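Local coordinates for uncharacterized protein (Parabacteroides distasonis, PDB 3LM3), which is of unknown function but is probably a glycoside hydrolase or carbohydrate deacetylase, at residues 327-332 and 339-344; 229-232 and 237-240; 52-57 and 294-299; 33-36 and 40-43; 387-392 and 433-438. All blocks are in the same frame, centred on the assembly; numbering follows the deposited sequence.

Contact 1: 327-332 and 339-344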
# COMPACT_ATOMS: atom_id res chain seq x y z
N GLU A 327 11.08 1.82 -9.16
CA GLU A 327 12.07 2.34 -10.12
C GLU A 327 11.62 2.12 -11.55
O GLU A 327 11.91 2.98 -12.38
CB GLU A 327 13.46 1.78 -9.89
CG GLU A 327 14.11 2.30 -8.60
CD GLU A 327 14.45 3.77 -8.65
OE1 GLU A 327 14.46 4.42 -9.72
OE2 GLU A 327 14.71 4.31 -7.56
N LEU A 328 10.87 1.05 -11.86
CA LEU A 328 10.27 0.95 -13.20
C LEU A 328 9.31 2.10 -13.47
O LEU A 328 9.31 2.68 -14.55
CB LEU A 328 9.52 -0.38 -13.39
CG LEU A 328 10.38 -1.61 -13.61
CD1 LEU A 328 9.54 -2.88 -13.48
CD2 LEU A 328 11.11 -1.52 -14.98
N TRP A 329 8.51 2.47 -12.47
CA TRP A 329 7.59 3.58 -12.61
C TRP A 329 8.35 4.89 -12.83
O TRP A 329 8.05 5.66 -13.74
CB TRP A 329 6.63 3.65 -11.42
CG TRP A 329 5.55 4.65 -11.57
CD1 TRP A 329 4.29 4.43 -12.05
CD2 TRP A 329 5.60 6.03 -11.19
NE1 TRP A 329 3.57 5.60 -12.02
CE2 TRP A 329 4.35 6.59 -11.50
CE3 TRP A 329 6.59 6.84 -10.63
CZ2 TRP A 329 4.05 7.94 -11.26
CZ3 TRP A 329 6.29 8.17 -10.39
CH2 TRP A 329 5.04 8.71 -10.70
N ARG A 330 9.37 5.11 -12.02
CA ARG A 330 10.19 6.33 -12.06
C ARG A 330 10.95 6.46 -13.39
O ARG A 330 11.23 7.58 -13.82
CB ARG A 330 11.17 6.26 -10.88
CG ARG A 330 12.12 7.42 -10.75
CD ARG A 330 12.70 7.46 -9.30
NE ARG A 330 13.74 8.48 -9.18
CZ ARG A 330 15.04 8.30 -9.38
NH1 ARG A 330 15.57 7.12 -9.65
NH2 ARG A 330 15.85 9.36 -9.26
N LYS A 331 11.26 5.34 -14.02
CA LYS A 331 11.92 5.37 -15.32
C LYS A 331 11.00 5.96 -16.40
O LYS A 331 11.48 6.65 -17.32
CB LYS A 331 12.38 3.96 -15.70
CG LYS A 331 13.15 3.86 -16.99
CD LYS A 331 14.06 2.65 -16.99
CE LYS A 331 13.27 1.35 -17.01
NZ LYS A 331 14.11 0.20 -17.51
N GLN A 332 9.70 5.71 -16.27
CA GLN A 332 8.71 6.12 -17.27
C GLN A 332 8.07 7.48 -16.96
O GLN A 332 7.83 8.28 -17.87
CB GLN A 332 7.63 5.04 -17.38
CG GLN A 332 6.55 5.31 -18.40
CD GLN A 332 7.06 5.28 -19.82
OE1 GLN A 332 8.07 4.65 -20.11
NE2 GLN A 332 6.36 5.95 -20.73
N TRP A 339 0.98 11.22 -15.46
CA TRP A 339 0.03 10.17 -15.14
C TRP A 339 -1.37 10.70 -14.89
O TRP A 339 -1.57 11.86 -14.58
CB TRP A 339 0.47 9.33 -13.94
CG TRP A 339 0.74 10.11 -12.68
CD1 TRP A 339 1.95 10.57 -12.26
CD2 TRP A 339 -0.21 10.50 -11.67
NE1 TRP A 339 1.82 11.21 -11.06
CE2 TRP A 339 0.51 11.20 -10.69
CE3 TRP A 339 -1.58 10.32 -11.51
CZ2 TRP A 339 -0.11 11.74 -9.57
CZ3 TRP A 339 -2.19 10.85 -10.38
CH2 TRP A 339 -1.45 11.57 -9.44
N ASN A 340 -2.34 9.82 -15.09
CA ASN A 340 -3.74 10.14 -14.92
C ASN A 340 -4.41 8.78 -14.79
O ASN A 340 -4.47 8.05 -15.76
CB ASN A 340 -4.26 10.96 -16.12
CG ASN A 340 -5.67 11.45 -15.95
OD1 ASN A 340 -6.46 10.85 -15.26
ND2 ASN A 340 -5.97 12.58 -16.59
N TYR A 341 -4.83 8.41 -13.58
CA TYR A 341 -5.31 7.07 -13.31
C TYR A 341 -6.83 7.00 -13.22
O TYR A 341 -7.49 7.90 -12.69
CB TYR A 341 -4.75 6.53 -12.02
CG TYR A 341 -3.25 6.60 -11.89
CD1 TYR A 341 -2.40 5.99 -12.82
CD2 TYR A 341 -2.66 7.23 -10.80
CE1 TYR A 341 -1.02 6.01 -12.67
CE2 TYR A 341 -1.28 7.27 -10.64
CZ TYR A 341 -0.47 6.67 -11.58
OH TYR A 341 0.91 6.66 -11.41
N ARG A 342 -7.37 5.93 -13.79
CA ARG A 342 -8.80 5.64 -13.75
C ARG A 342 -9.00 4.18 -13.38
O ARG A 342 -8.22 3.31 -13.81
CB ARG A 342 -9.43 5.89 -15.11
CG ARG A 342 -9.43 7.35 -15.50
CD ARG A 342 -9.89 7.56 -16.93
NE ARG A 342 -8.96 6.90 -17.82
CZ ARG A 342 -9.19 6.52 -19.07
NH1 ARG A 342 -10.38 6.72 -19.65
NH2 ARG A 342 -8.21 5.93 -19.76
N PHE A 343 -10.04 3.94 -12.58
CA PHE A 343 -10.50 2.60 -12.25
C PHE A 343 -12.00 2.52 -12.30
O PHE A 343 -12.67 3.51 -12.01
CB PHE A 343 -10.03 2.19 -10.84
CG PHE A 343 -8.55 2.24 -10.68
CD1 PHE A 343 -7.75 1.21 -11.13
CD2 PHE A 343 -7.94 3.34 -10.10
CE1 PHE A 343 -6.37 1.29 -11.05
CE2 PHE A 343 -6.53 3.41 -9.99
CZ PHE A 343 -5.76 2.37 -10.46
N VAL A 344 -12.50 1.35 -12.66
CA VAL A 344 -13.93 1.03 -12.62
C VAL A 344 -14.09 -0.32 -11.95
O VAL A 344 -13.35 -1.27 -12.28
CB VAL A 344 -14.55 0.98 -14.03
CG1 VAL A 344 -16.01 0.50 -13.96
CG2 VAL A 344 -14.43 2.34 -14.71

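Contact 2: 229-232 and 237-240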
# COMPACT_ATOMS: atom_id res chain seq x y z
N GLY A 229 -13.38 1.87 9.43
CA GLY A 229 -13.43 0.77 10.37
C GLY A 229 -14.04 -0.53 9.83
O GLY A 229 -13.98 -0.79 8.62
N GLN A 230 -14.64 -1.32 10.72
CA GLN A 230 -14.94 -2.72 10.43
C GLN A 230 -15.83 -3.31 11.51
O GLN A 230 -15.86 -2.81 12.64
CB GLN A 230 -13.66 -3.53 10.39
CG GLN A 230 -12.96 -3.65 11.76
CD GLN A 230 -11.93 -4.76 11.80
OE1 GLN A 230 -12.27 -5.95 11.80
NE2 GLN A 230 -10.66 -4.38 11.83
N THR A 231 -16.55 -4.38 11.18
CA THR A 231 -17.28 -5.16 12.19
C THR A 231 -16.49 -6.42 12.59
O THR A 231 -16.76 -7.03 13.63
CB THR A 231 -18.63 -5.61 11.71
OG1 THR A 231 -18.45 -6.41 10.53
CG2 THR A 231 -19.57 -4.42 11.44
N GLY A 232 -15.53 -6.81 11.77
CA GLY A 232 -14.82 -8.06 11.94
C GLY A 232 -14.20 -8.51 10.62
O GLY A 232 -14.17 -7.74 9.66
N GLY A 237 -19.60 -9.61 7.79
CA GLY A 237 -19.33 -8.25 8.23
C GLY A 237 -18.97 -7.27 7.15
O GLY A 237 -19.07 -7.56 5.95
N TYR A 238 -18.49 -6.11 7.57
CA TYR A 238 -17.79 -5.22 6.65
C TYR A 238 -16.41 -4.89 7.19
O TYR A 238 -16.17 -4.96 8.41
CB TYR A 238 -18.60 -3.94 6.33
CG TYR A 238 -18.61 -2.86 7.39
CD1 TYR A 238 -17.61 -1.91 7.46
CD2 TYR A 238 -19.63 -2.78 8.30
CE1 TYR A 238 -17.64 -0.90 8.44
CE2 TYR A 238 -19.69 -1.78 9.25
CZ TYR A 238 -18.69 -0.86 9.34
OH TYR A 238 -18.77 0.16 10.30
N ASN A 239 -15.48 -4.58 6.29
CA ASN A 239 -14.14 -4.31 6.70
C ASN A 239 -13.48 -3.41 5.69
O ASN A 239 -13.29 -3.79 4.52
CB ASN A 239 -13.34 -5.60 6.92
CG ASN A 239 -12.03 -5.36 7.61
OD1 ASN A 239 -11.24 -4.52 7.20
ND2 ASN A 239 -11.79 -6.12 8.71
N SER A 240 -13.16 -2.20 6.12
CA SER A 240 -12.56 -1.20 5.23
C SER A 240 -11.16 -1.51 4.71
O SER A 240 -10.67 -0.80 3.83
CB SER A 240 -12.54 0.15 5.92
OG SER A 240 -11.65 0.11 6.99

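Contact 3: 52-57 and 294-299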
# COMPACT_ATOMS: atom_id res chain seq x y z
N THR A 52 10.29 -17.96 13.18
CA THR A 52 11.20 -19.10 13.07
C THR A 52 11.76 -19.16 11.66
O THR A 52 11.11 -18.74 10.68
CB THR A 52 10.56 -20.46 13.42
OG1 THR A 52 9.64 -20.83 12.40
CG2 THR A 52 9.89 -20.42 14.79
N LEU A 53 12.95 -19.73 11.54
CA LEU A 53 13.54 -19.98 10.24
C LEU A 53 12.63 -20.86 9.39
O LEU A 53 12.38 -20.56 8.25
CB LEU A 53 14.90 -20.64 10.40
CG LEU A 53 15.57 -21.15 9.11
CD1 LEU A 53 15.81 -20.03 8.07
CD2 LEU A 53 16.88 -21.87 9.46
N GLU A 54 12.13 -21.95 9.96
CA GLU A 54 11.27 -22.83 9.17
C GLU A 54 10.02 -22.13 8.69
O GLU A 54 9.56 -22.39 7.57
CB GLU A 54 10.90 -24.13 9.89
CG GLU A 54 9.70 -24.93 9.24
CD GLU A 54 9.84 -25.28 7.71
OE1 GLU A 54 10.73 -24.76 6.98
OE2 GLU A 54 9.02 -26.09 7.23
N GLY A 55 9.43 -21.25 9.50
CA GLY A 55 8.23 -20.57 9.08
C GLY A 55 8.47 -19.59 7.95
O GLY A 55 7.65 -19.47 7.03
N VAL A 56 9.59 -18.86 8.00
CA VAL A 56 9.92 -17.92 7.00
C VAL A 56 10.25 -18.63 5.67
O VAL A 56 9.82 -18.25 4.60
CB VAL A 56 11.08 -17.07 7.56
CG1 VAL A 56 11.59 -16.14 6.53
CG2 VAL A 56 10.60 -16.30 8.84
N ARG A 57 11.04 -19.69 5.76
CA ARG A 57 11.41 -20.50 4.60
C ARG A 57 10.16 -21.12 3.95
O ARG A 57 10.01 -21.11 2.74
CB ARG A 57 12.39 -21.58 5.02
CG ARG A 57 12.80 -22.52 3.89
CD ARG A 57 13.96 -23.46 4.33
NE ARG A 57 13.68 -24.07 5.63
CZ ARG A 57 14.56 -24.32 6.61
NH1 ARG A 57 15.87 -24.03 6.48
NH2 ARG A 57 14.13 -24.86 7.75
N PHE A 294 -1.89 -18.31 12.77
CA PHE A 294 -3.00 -18.98 12.07
C PHE A 294 -2.74 -20.38 11.59
O PHE A 294 -3.67 -21.09 11.22
CB PHE A 294 -3.44 -18.12 10.89
CG PHE A 294 -3.86 -16.73 11.29
CD1 PHE A 294 -4.94 -16.53 12.14
CD2 PHE A 294 -3.14 -15.63 10.90
CE1 PHE A 294 -5.31 -15.24 12.53
CE2 PHE A 294 -3.53 -14.34 11.29
CZ PHE A 294 -4.61 -14.17 12.13
N GLY A 295 -1.49 -20.81 11.60
CA GLY A 295 -1.09 -22.15 11.23
C GLY A 295 -0.29 -22.15 9.94
O GLY A 295 -0.65 -21.44 8.97
N LYS A 296 0.75 -22.96 9.89
CA LYS A 296 1.65 -22.97 8.77
C LYS A 296 0.95 -23.46 7.50
O LYS A 296 1.11 -22.85 6.44
CB LYS A 296 2.89 -23.81 9.07
CG LYS A 296 3.87 -23.91 7.96
CD LYS A 296 5.13 -24.68 8.42
CE LYS A 296 5.43 -25.87 7.54
NZ LYS A 296 6.59 -26.65 8.09
N ASP A 297 0.16 -24.53 7.59
CA ASP A 297 -0.44 -25.06 6.38
C ASP A 297 -1.47 -24.12 5.80
O ASP A 297 -1.51 -23.92 4.58
CB ASP A 297 -1.04 -26.44 6.60
CG ASP A 297 0.01 -27.50 6.86
OD1 ASP A 297 1.21 -27.34 6.55
OD2 ASP A 297 -0.42 -28.56 7.37
N LEU A 298 -2.33 -23.56 6.64
CA LEU A 298 -3.33 -22.60 6.18
C LEU A 298 -2.67 -21.41 5.46
O LEU A 298 -3.10 -21.06 4.35
CB LEU A 298 -4.20 -22.13 7.33
CG LEU A 298 -5.30 -21.14 6.95
CD1 LEU A 298 -6.40 -21.79 6.10
CD2 LEU A 298 -5.92 -20.48 8.17
N ILE A 299 -1.67 -20.79 6.07
CA ILE A 299 -1.09 -19.57 5.51
C ILE A 299 -0.25 -19.90 4.28
O ILE A 299 -0.32 -19.18 3.29
CB ILE A 299 -0.33 -18.78 6.61
CG1 ILE A 299 -1.33 -18.33 7.69
CG2 ILE A 299 0.43 -17.57 6.05
CD1 ILE A 299 -2.42 -17.41 7.17

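Contact 4: 33-36 and 40-43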
# COMPACT_ATOMS: atom_id res chain seq x y z
N PRO A 33 4.32 -6.34 17.35
CA PRO A 33 3.59 -5.96 16.16
C PRO A 33 3.78 -4.56 15.61
O PRO A 33 3.80 -4.39 14.40
CB PRO A 33 2.12 -6.16 16.55
CG PRO A 33 2.16 -7.20 17.59
CD PRO A 33 3.43 -6.93 18.36
N TRP A 34 3.92 -3.57 16.49
CA TRP A 34 3.89 -2.16 16.09
C TRP A 34 5.08 -1.42 16.69
O TRP A 34 4.94 -0.41 17.41
CB TRP A 34 2.58 -1.49 16.56
CG TRP A 34 1.29 -2.06 15.99
CD1 TRP A 34 1.14 -2.81 14.88
CD2 TRP A 34 -0.03 -1.88 16.55
NE1 TRP A 34 -0.21 -3.12 14.69
CE2 TRP A 34 -0.93 -2.56 15.70
CE3 TRP A 34 -0.52 -1.20 17.66
CZ2 TRP A 34 -2.31 -2.59 15.94
CZ3 TRP A 34 -1.91 -1.24 17.91
CH2 TRP A 34 -2.77 -1.92 17.04
N GLU A 35 6.27 -1.93 16.43
CA GLU A 35 7.49 -1.35 17.00
C GLU A 35 8.08 -0.37 15.98
O GLU A 35 8.85 -0.71 15.09
CB GLU A 35 8.47 -2.39 17.52
CG GLU A 35 8.84 -3.49 16.50
CD GLU A 35 9.61 -4.64 17.09
OE1 GLU A 35 9.74 -4.75 18.35
OE2 GLU A 35 10.13 -5.45 16.29
N VAL A 36 7.70 0.89 16.15
CA VAL A 36 8.15 1.96 15.25
C VAL A 36 9.57 2.41 15.57
O VAL A 36 10.23 3.02 14.72
CB VAL A 36 7.21 3.18 15.35
CG1 VAL A 36 5.79 2.83 14.84
CG2 VAL A 36 7.14 3.78 16.74
N VAL A 40 9.85 2.06 21.33
CA VAL A 40 8.48 2.50 21.12
C VAL A 40 7.73 1.35 20.50
O VAL A 40 7.71 1.19 19.28
CB VAL A 40 8.39 3.78 20.26
CG1 VAL A 40 6.93 4.25 20.13
CG2 VAL A 40 9.28 4.89 20.86
N LYS A 41 7.16 0.53 21.37
CA LYS A 41 6.46 -0.69 21.02
C LYS A 41 5.00 -0.44 21.29
O LYS A 41 4.57 -0.48 22.44
CB LYS A 41 6.99 -1.86 21.82
CG LYS A 41 8.42 -2.21 21.56
CD LYS A 41 8.88 -3.28 22.54
CE LYS A 41 10.16 -3.89 22.13
NZ LYS A 41 10.63 -4.86 23.17
N LEU A 42 4.24 -0.11 20.27
CA LEU A 42 2.88 0.38 20.49
C LEU A 42 1.88 -0.75 20.79
O LEU A 42 0.77 -0.51 21.24
CB LEU A 42 2.43 1.24 19.31
CG LEU A 42 3.36 2.40 18.90
CD1 LEU A 42 2.98 2.92 17.50
CD2 LEU A 42 3.31 3.49 19.96
N HIS A 43 2.30 -1.99 20.54
CA HIS A 43 1.51 -3.19 20.81
C HIS A 43 2.32 -4.08 21.73
O HIS A 43 3.52 -4.27 21.50
CB HIS A 43 1.25 -3.91 19.50
CG HIS A 43 0.19 -4.96 19.60
ND1 HIS A 43 0.32 -6.09 20.38
CD2 HIS A 43 -1.04 -5.03 19.03
CE1 HIS A 43 -0.78 -6.81 20.28
NE2 HIS A 43 -1.62 -6.20 19.46
O HOH W 1 4.72 -3.35 19.29

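Contact 5: 387-392 and 433-438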
# COMPACT_ATOMS: atom_id res chain seq x y z
N PHE A 387 -14.26 13.96 -3.45
CA PHE A 387 -13.61 14.95 -4.29
C PHE A 387 -12.60 15.63 -3.40
O PHE A 387 -12.97 16.36 -2.47
CB PHE A 387 -14.60 15.94 -4.88
CG PHE A 387 -13.95 16.98 -5.75
CD1 PHE A 387 -13.27 16.59 -6.92
CD2 PHE A 387 -14.01 18.32 -5.43
CE1 PHE A 387 -12.64 17.53 -7.71
CE2 PHE A 387 -13.39 19.27 -6.24
CZ PHE A 387 -12.72 18.88 -7.38
N THR A 388 -11.32 15.31 -3.62
CA THR A 388 -10.24 15.77 -2.78
C THR A 388 -9.27 16.54 -3.67
O THR A 388 -8.67 15.96 -4.57
CB THR A 388 -9.54 14.57 -2.12
OG1 THR A 388 -10.47 13.80 -1.36
CG2 THR A 388 -8.40 15.02 -1.18
N ARG A 389 -9.16 17.85 -3.45
CA ARG A 389 -8.29 18.70 -4.25
C ARG A 389 -6.87 18.74 -3.73
O ARG A 389 -6.64 18.81 -2.55
CB ARG A 389 -8.87 20.12 -4.27
CG ARG A 389 -10.12 20.21 -5.08
CD ARG A 389 -10.67 21.61 -5.10
NE ARG A 389 -9.83 22.50 -5.87
CZ ARG A 389 -10.24 23.63 -6.40
NH1 ARG A 389 -11.51 24.02 -6.25
NH2 ARG A 389 -9.39 24.37 -7.08
N TYR A 390 -5.92 18.69 -4.65
CA TYR A 390 -4.51 18.76 -4.33
C TYR A 390 -3.89 20.11 -4.66
O TYR A 390 -2.79 20.38 -4.21
CB TYR A 390 -3.77 17.67 -5.10
CG TYR A 390 -4.27 16.28 -4.83
CD1 TYR A 390 -4.49 15.83 -3.55
CD2 TYR A 390 -4.43 15.37 -5.89
CE1 TYR A 390 -4.92 14.53 -3.30
CE2 TYR A 390 -4.84 14.07 -5.66
CZ TYR A 390 -5.11 13.66 -4.37
OH TYR A 390 -5.50 12.35 -4.12
N ASP A 391 -4.58 20.91 -5.44
CA ASP A 391 -4.07 22.25 -5.78
C ASP A 391 -4.12 23.18 -4.58
O ASP A 391 -3.32 24.13 -4.48
CB ASP A 391 -4.77 22.80 -7.03
CG ASP A 391 -6.25 23.03 -6.84
OD1 ASP A 391 -6.92 22.33 -6.07
OD2 ASP A 391 -6.77 23.92 -7.53
N LEU A 392 -5.02 22.92 -3.65
CA LEU A 392 -5.09 23.61 -2.38
C LEU A 392 -3.84 23.33 -1.53
O LEU A 392 -3.31 22.21 -1.53
CB LEU A 392 -6.36 23.19 -1.62
CG LEU A 392 -7.70 23.44 -2.32
CD1 LEU A 392 -8.87 22.87 -1.52
CD2 LEU A 392 -7.89 24.95 -2.56
N GLU A 433 -19.62 23.05 -6.49
CA GLU A 433 -19.35 24.46 -6.80
C GLU A 433 -18.74 24.61 -8.19
O GLU A 433 -18.02 23.73 -8.67
CB GLU A 433 -18.42 25.07 -5.75
CG GLU A 433 -18.94 24.98 -4.31
CD GLU A 433 -17.90 25.40 -3.29
OE1 GLU A 433 -17.29 26.48 -3.48
OE2 GLU A 433 -17.68 24.66 -2.30
N LYS A 434 -18.97 25.75 -8.83
CA LYS A 434 -18.58 25.94 -10.24
C LYS A 434 -17.08 25.67 -10.47
O LYS A 434 -16.69 25.09 -11.50
CB LYS A 434 -18.94 27.37 -10.69
CG LYS A 434 -18.59 27.72 -12.15
CD LYS A 434 -19.11 26.69 -13.16
CE LYS A 434 -18.97 27.19 -14.60
NZ LYS A 434 -17.71 27.90 -14.94
N GLU A 435 -16.29 26.08 -9.50
CA GLU A 435 -14.83 26.04 -9.60
C GLU A 435 -14.39 24.59 -9.58
O GLU A 435 -13.38 24.24 -10.20
CB GLU A 435 -14.17 26.77 -8.43
CG GLU A 435 -14.60 26.31 -7.03
CD GLU A 435 -13.75 26.91 -5.91
OE1 GLU A 435 -13.18 28.02 -6.11
OE2 GLU A 435 -13.66 26.28 -4.83
N ASP A 436 -15.12 23.78 -8.81
CA ASP A 436 -14.83 22.34 -8.68
C ASP A 436 -15.23 21.66 -9.96
O ASP A 436 -14.48 20.85 -10.49
CB ASP A 436 -15.54 21.78 -7.47
CG ASP A 436 -14.97 22.27 -6.16
OD1 ASP A 436 -13.80 22.71 -6.15
OD2 ASP A 436 -15.65 22.13 -5.11
N GLN A 437 -16.41 22.00 -10.50
CA GLN A 437 -16.78 21.55 -11.83
C GLN A 437 -15.72 21.93 -12.87
O GLN A 437 -15.46 21.16 -13.81
CB GLN A 437 -18.14 22.13 -12.25
CG GLN A 437 -19.32 21.56 -11.47
CD GLN A 437 -20.66 22.03 -11.97
OE1 GLN A 437 -20.88 22.16 -13.18
NE2 GLN A 437 -21.57 22.30 -11.04
N ASP A 438 -15.21 23.15 -12.79
CA ASP A 438 -14.27 23.63 -13.82
C ASP A 438 -12.99 22.81 -13.81
O ASP A 438 -12.48 22.42 -14.88
CB ASP A 438 -13.92 25.10 -13.62
CG ASP A 438 -15.05 26.04 -13.98
OD1 ASP A 438 -15.88 25.70 -14.87
OD2 ASP A 438 -15.06 27.12 -13.36
O HOH W 2 -10.82 25.64 -9.80

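Contact 1: 327-332 and 339-344
Helical residues 327-332 meet 339-344, a run that leads into strand 341-346, through side chains alone, and the backbones stay well apart: Trp329 of the helix reaches across to Trp339 and Tyr341. The indole of Trp329 swings out because its CG lies anti to the backbone N (chi1 -173°), which presents the NE1 and CZ2 border of the ring system to the second segment. Trp329 NE1 donates to Tyr341 OH over 2.9 Å, but the bond is bent, with 131° at the hydrogen, and the hydroxyl is somewhat tilted from the indole plane. The same phenol oxygen is also hydrogen-bonded to Pro191 O, which ties the buried hydroxyl to a loop outside the pair. Alongside this bond Trp329 CZ2 packs on Trp339 CD1 at 3.5 Å. Here the benzo edge of Trp329 comes obliquely to the five-membered ring of Trp339, with the planes 53° apart. Trp339 in turn has Tyr341 CE2 over one face, and its NE1 is hydrogen-bonded to Asn336. A leucine in place of Trp329 would probably open a gap beside Trp339 CD1 and cost Tyr341 OH its indole donor. Trp329 also stacks with Tyr333 and meets the ring of Tyr193, so the three residues of the contact belong to a wider aromatic cluster. This buried cluster joins helix 322-332, which follows a strand of the parallel sheet, to the outermost strand 341-346 of the four-stranded antiparallel sheet.

Contact 2: 229-232 and 237-240
Backbone hydrogen bonds set the frame between 229-232 and 237-240. Thr231 N donates to Tyr238 O at 2.9 Å, and Ser240 N donates to Gly229 O. Together they bracket the single antiparallel bridge between Gln230 and Asn239, and Tyr238 O is also approached by the CA of Gln230 in a CA-H...O contact. Side chains supply the remaining polar links. Ser240 OG joins its own backbone N on Gly229 O, from the same face of that carbonyl, so one residue grips one oxygen twice, each time at 3.0 Å. Thr231 OG1 accepts from Tyr238 N across 3.0 Å, a position it owes to lying between its own backbone N and carbonyl carbon (chi1 59°). Asn239 ND2 donates to Gly232 O at 3.0 Å; this oxygen lies close to the plane of the asparagine amide, whereas the nitrogen stands above the carbonyl plane by 52°. The other end of that amide, Asn239 OD1, accepts from Arg241 N, which fixes the rotation of the group. The whole is a short hairpin-like excursion in the long loop between helix 222-225 and helix 247-253, with one bridge in place of a regular strand pair. Nonpolar contacts lie mainly round Tyr238. Its ring passes over the backbone at Gln230 C, and Thr231 CG2 comes within 3.4 Å of Tyr238 CE2, the two side chains crossing at about a right angle. Arg227 adds a cation-pi interaction to the same ring. At the turn end, a side chain on Gly237 would run into Thr231 OG1, which lies 3.1 Å from Gly237 CA.

Contact 3: 52-57 and 294-299
Glu54 and Lys296 cross at about a right angle and meet through their charged ends. Lys296 sets out toward the other segment, its CG anti to the backbone N (chi1 179°), and runs extended until a bend at chi3 (125°) carries the ammonium group to the carboxylate. In the conformer of Glu54 described here, Lys296 NZ donates to Glu54 OE2 at 2.6 Å, a salt bridge. The ammonium arrives on the anti side of that oxygen, away from its carboxylate partner, and stands 20° out of the carboxylate plane. Glu54, bent at chi2, turns its other oxygen back along its own helix: Arg57 NE lies 3.3 Å from Glu54 OE1 in a weak hydrogen bond, with Arg57 NH2 making a weaker one to the same atom. Glu54 OE1 lies in the plane of the guanidinium, at its edge. Arg57 thus takes OE1 and Lys296 takes OE2. The result is a three-residue salt-bridge network, which joins the first turns of helix 53-64 and helix 296-313 near the surface of the DUF3863 region, although 236 residues separate the segments in sequence. Both helices begin here. Thr52 is the N-cap of the first, its OG1 accepting from Gly55 N at 2.9 Å, and Gly295 holds the same position before the second, with a positive phi that suits glycine. A carboxylate on the opening turn of a helix is likely to be stabilised further by the helix dipole. The helices also touch where Lys296 lies against Ala58 and Ile299 against Leu59.

Contact 4: 33-36 and 40-43
Val40 opens the contact with its carbonyl and its side chain together. Val40 O accepts a weak hydrogen bond from Val36 N and a CA-H...O contact from Glu35, while Val40 CG1 presses on Val36 CG2 at 3.4 Å, tighter than usual for two methyl groups. Lys41 forms the single antiparallel bridge with Glu35; their side chains run side by side, yet Lys41 NZ stays 4.9 Å from Glu35 OE1, and the carboxylate is instead hydrogen-bonded to Thr77, Asn79 and nearby threonines. Leu42 N donates to Trp34 O at 3.0 Å and nearly straight (169°), and Leu42 CD1 lies 3.9 Å from Val36 CG1. At His43 the imidazole meets two unlike partners: Pro33 CG sits over one face in a CH-pi contact, and the ring turns its CD2 edge onto the face of Trp34, a T-shaped pair with planes at 89°. His43 ND1 accepts from Arg45 N, and one water takes hydrogens from both His43 N and Trp34 N. The loop carrying this small hairpin follows strand 21-29 of the parallel sheet and precedes helix 53-64; Glu35 reaches Thr77, just beyond strand 73-76, and Trp34 meets Phe113 edge-to-face, just ahead of helix 114-117.

Contact 5: 387-392 and 433-438
Asp436 OD1 takes the shortest polar bond of the contact, from Arg389 NH1 at 2.6 Å. The oxygen is met nearly along its C-O direction and the bond is bent, 133° at the hydrogen, with the guanidinium and carboxylate planes 77° apart. Asp436 OD2 has a partner of its own in Lys414, so both oxygens of this buried carboxylate face a positive charge. Arg389 is itself held from behind: its NE and NH2 clasp Asp391 side-on, NE to OD1 at 2.9 Å and NH2 to OD2 at 2.7 Å, both nearly in the guanidinium plane. This bidentate grip is likely to fix the rotation of the group and leave NH1 directed at the helix. There Glu435 OE2 adds a longer salt bridge to NH1, 3.4 Å away. A methionine in place of Arg389 would probably leave Asp391 without its two-pronged partner and Asp436 OD1 without this positive charge, cutting the ionic tie between strand and helix. Next to the ion network Phe387, its CG anti to the backbone N, brings CE2 to within 3.4 Å of Asp436 CG. Residues 387-389 end strand 383-389, outermost in the four-stranded antiparallel sheet, and cross residues 434-438 of helix 434-443 at 84°, the axes 11.1 Å apart at closest approach; further along that helix Ile440 packs on Phe387 and Leu439 on Arg389, while strand 367-374 touches Phe387 through Leu369.

How the contacts relate
Taken together, the five contacts show how pairings of different kinds and sequence separations are spread over one chain. Contacts 1 and 5 reach the same antiparallel sheet at its two outermost strands, 341-346 and 383-389; their centres lie 22 Å apart and their nearest atoms about 6 Å. Contacts 2 and 4 are both hairpin-like loops with one bridge, about 9 Å apart at their nearest atoms. Contact 3 closes a long loop of the chain in which contact 2 is nested, and it is the furthest from contact 5, 48 Å between centres. No active site is identified; PEG is bound about 7 Å from the side chain of Trp339 and, not necessarily the same molecule, about 8 Å from that of Tyr238.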